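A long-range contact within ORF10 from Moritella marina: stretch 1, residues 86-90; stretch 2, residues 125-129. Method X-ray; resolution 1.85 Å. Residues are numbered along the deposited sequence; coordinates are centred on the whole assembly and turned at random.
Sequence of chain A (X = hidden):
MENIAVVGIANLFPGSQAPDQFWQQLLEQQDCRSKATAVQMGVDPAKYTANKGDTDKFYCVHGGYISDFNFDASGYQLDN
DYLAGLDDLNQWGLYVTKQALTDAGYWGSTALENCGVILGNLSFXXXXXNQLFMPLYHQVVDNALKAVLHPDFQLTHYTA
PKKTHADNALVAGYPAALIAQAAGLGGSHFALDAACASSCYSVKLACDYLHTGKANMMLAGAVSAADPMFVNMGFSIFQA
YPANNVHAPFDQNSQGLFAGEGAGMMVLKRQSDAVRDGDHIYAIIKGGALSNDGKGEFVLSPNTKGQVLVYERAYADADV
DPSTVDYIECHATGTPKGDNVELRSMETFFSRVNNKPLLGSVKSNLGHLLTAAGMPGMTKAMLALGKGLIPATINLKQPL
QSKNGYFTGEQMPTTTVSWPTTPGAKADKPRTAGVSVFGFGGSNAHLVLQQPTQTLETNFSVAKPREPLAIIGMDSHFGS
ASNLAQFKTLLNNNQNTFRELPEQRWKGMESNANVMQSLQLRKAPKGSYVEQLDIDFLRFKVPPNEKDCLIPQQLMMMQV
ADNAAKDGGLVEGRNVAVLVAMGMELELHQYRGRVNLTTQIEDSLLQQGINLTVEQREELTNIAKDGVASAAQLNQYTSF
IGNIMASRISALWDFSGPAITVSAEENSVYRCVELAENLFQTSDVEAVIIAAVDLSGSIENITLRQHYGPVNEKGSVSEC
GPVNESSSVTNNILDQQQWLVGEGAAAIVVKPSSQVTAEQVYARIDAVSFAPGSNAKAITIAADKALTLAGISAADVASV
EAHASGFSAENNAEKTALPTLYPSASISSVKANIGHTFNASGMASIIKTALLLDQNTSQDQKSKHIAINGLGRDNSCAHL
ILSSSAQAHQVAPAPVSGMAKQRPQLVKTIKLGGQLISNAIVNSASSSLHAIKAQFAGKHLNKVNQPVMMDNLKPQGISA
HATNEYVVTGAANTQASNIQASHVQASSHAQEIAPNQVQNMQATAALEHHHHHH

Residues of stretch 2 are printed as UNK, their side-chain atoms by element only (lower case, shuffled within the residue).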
# COMPACT_ATOMS: atom_id res chain seq x y z
N LEU A 86 -9.24 -12.27 11.76
CA LEU A 86 -8.60 -11.44 10.75
C LEU A 86 -7.99 -12.30 9.65
O LEU A 86 -7.70 -13.49 9.83
CB LEU A 86 -7.54 -10.53 11.40
CG LEU A 86 -8.05 -9.53 12.45
CD1 LEU A 86 -6.89 -8.76 13.04
CD2 LEU A 86 -9.02 -8.56 11.81
N ASP A 87 -7.79 -11.67 8.49
CA ASP A 87 -7.26 -12.31 7.29
C ASP A 87 -5.84 -12.84 7.50
O ASP A 87 -5.10 -12.41 8.39
CB ASP A 87 -7.24 -11.29 6.13
CG ASP A 87 -7.01 -11.92 4.76
OD1 ASP A 87 -7.99 -12.44 4.16
OD2 ASP A 87 -5.85 -11.85 4.25
N ASP A 88 -5.46 -13.77 6.60
CA ASP A 88 -4.06 -14.21 6.50
C ASP A 88 -3.10 -13.03 6.50
O ASP A 88 -2.00 -13.09 7.07
CB ASP A 88 -3.86 -14.99 5.20
CG ASP A 88 -4.41 -16.41 5.26
OD1 ASP A 88 -4.58 -16.94 6.38
OD2 ASP A 88 -4.67 -16.98 4.17
N LEU A 89 -3.45 -11.95 5.79
CA LEU A 89 -2.58 -10.78 5.76
C LEU A 89 -2.16 -10.38 7.16
O LEU A 89 -0.97 -10.21 7.45
CB LEU A 89 -3.28 -9.62 5.07
CG LEU A 89 -2.34 -8.54 4.51
CD1 LEU A 89 -3.07 -7.74 3.44
CD2 LEU A 89 -1.86 -7.65 5.61
N ASN A 90 -3.14 -10.21 8.05
CA ASN A 90 -2.84 -9.78 9.41
C ASN A 90 -2.17 -10.89 10.19
O ASN A 90 -1.21 -10.64 10.94
CB ASN A 90 -4.12 -9.34 10.12
CG ASN A 90 -4.91 -8.31 9.32
OD1 ASN A 90 -4.81 -7.12 9.57
ND2 ASN A 90 -5.69 -8.78 8.36
N UNK A 125 -7.17 -6.26 -2.95
CA UNK A 125 -8.17 -7.03 -2.20
C UNK A 125 -7.55 -8.27 -1.59
O UNK A 125 -6.64 -8.87 -2.17
c UNK A 125 -9.10 -6.25 -4.32
c UNK A 125 -7.61 -5.89 -4.31
c UNK A 125 -9.21 -7.40 -3.27
N UNK A 126 -8.07 -8.67 -0.44
CA UNK A 126 -7.66 -9.92 0.20
C UNK A 126 -8.82 -10.90 0.17
O UNK A 126 -9.95 -10.57 -0.21
c UNK A 126 -6.10 -8.63 1.76
o UNK A 126 -8.36 -9.32 2.44
c UNK A 126 -7.22 -9.70 1.66
N UNK A 127 -8.54 -12.14 0.60
CA UNK A 127 -9.61 -13.12 0.60
C UNK A 127 -10.73 -12.71 1.55
O UNK A 127 -11.91 -12.97 1.27
c UNK A 127 -9.06 -14.51 0.96
c UNK A 127 -7.99 -15.00 -0.02
c UNK A 127 -6.88 -16.56 1.65
c UNK A 127 -7.60 -16.47 0.29
n UNK A 127 -5.54 -15.85 1.69
N UNK A 128 -10.40 -11.98 2.62
CA UNK A 128 -11.41 -11.53 3.57
C UNK A 128 -12.08 -10.23 3.15
O UNK A 128 -13.29 -10.06 3.36
o UNK A 128 -10.26 -12.58 5.43
c UNK A 128 -10.79 -11.35 4.96
N UNK A 129 -11.33 -9.27 2.60
CA UNK A 129 -11.98 -7.99 2.24
C UNK A 129 -13.08 -8.19 1.20
O UNK A 129 -14.10 -7.49 1.23
c UNK A 129 -10.93 -6.97 1.79
o UNK A 129 -10.38 -7.26 0.51
O HOH W 1 -5.88 -12.93 1.71

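Position 125 carries three side-chain carbons, and they close a five-membered ring back onto the backbone N. The three side-chain carbons stay out of reach of stretch 1, so they add nothing directly to the contact. A ring that includes the backbone nitrogen settles the identity: Pro125, with phi at -53°.

Position 126 has three side-chain atoms, a carbon that branches into one oxygen and one carbon. The terminal carbon of the branch lies 3.6 Å from Leu89 CD1, an apolar touch against the first turn of the helix, while the oxygen is 3.6 Å from Asp87 OD1. A beta-branched side chain with one oxygen and one methyl is threonine. In Thr126, chi1 is p (68°), and OG1 faces along its own chain, where it accepts a capping bond from the backbone N of position 129 at 3.0 Å and a weak one from the N of position 128 at 3.4 Å. The methyl CG2 is left to pack on Leu89.

Position 127 shows four carbons in a row ending in nitrogen. That nitrogen sits 2.9 Å from Asp88 OD2, and an unbranched chain of this length with a terminal nitrogen is lysine. The chi angles of Lys127 run m, t, m, m, so the chain bends twice near its end to bring NZ to the carboxylate. NZ donates to Asp88 OD2 in a salt bridge.

Position 128 has just one carbon and one oxygen. The oxygen is 2.6 Å from Asp87 OD1, and two such atoms make a serine. Ser128, with chi1 m, donates from OG to Asp87 OD1 over that short distance, and its backbone N donates to the same oxygen at 2.9 Å.

Position 129 again has one carbon and one oxygen, but its nearest side-chain approach, CB to Asp87 OD1, is 6.6 Å, too far for contact. It is Ser129, chi1 p. Its OG accepts from Thr126 N at 2.9 Å, while its own N donates to Thr126 OG1, so the two residues exchange bonds and brace the turn from within.

The contact is organised around Asp87, whose two carboxylate oxygens do different work. OD2 accepts from Leu89 N at 2.9 Å and caps the helix that begins at Asp88; OD1 reaches across to Ser128, taking both its hydroxyl and its backbone N. One N-cap residue thus ties its helix to a turn at least 37 residues away in sequence. A water strengthens the join: it donates to Asp87 OD2 at 2.8 Å and accepts from Lys127 N at 3.0 Å and Lys127 NZ at 2.9 Å, so the lysine is held by a carboxylate and by the water together. The reading for design is economical. Only 258 Å² is buried, counting both sides, yet two capped turns meet, one carboxylate shares its oxygens between cap and partner, a salt bridge lies beside it, and a methyl on leucine adds apolar packing.

Stretch 2 125-129: PTKSS
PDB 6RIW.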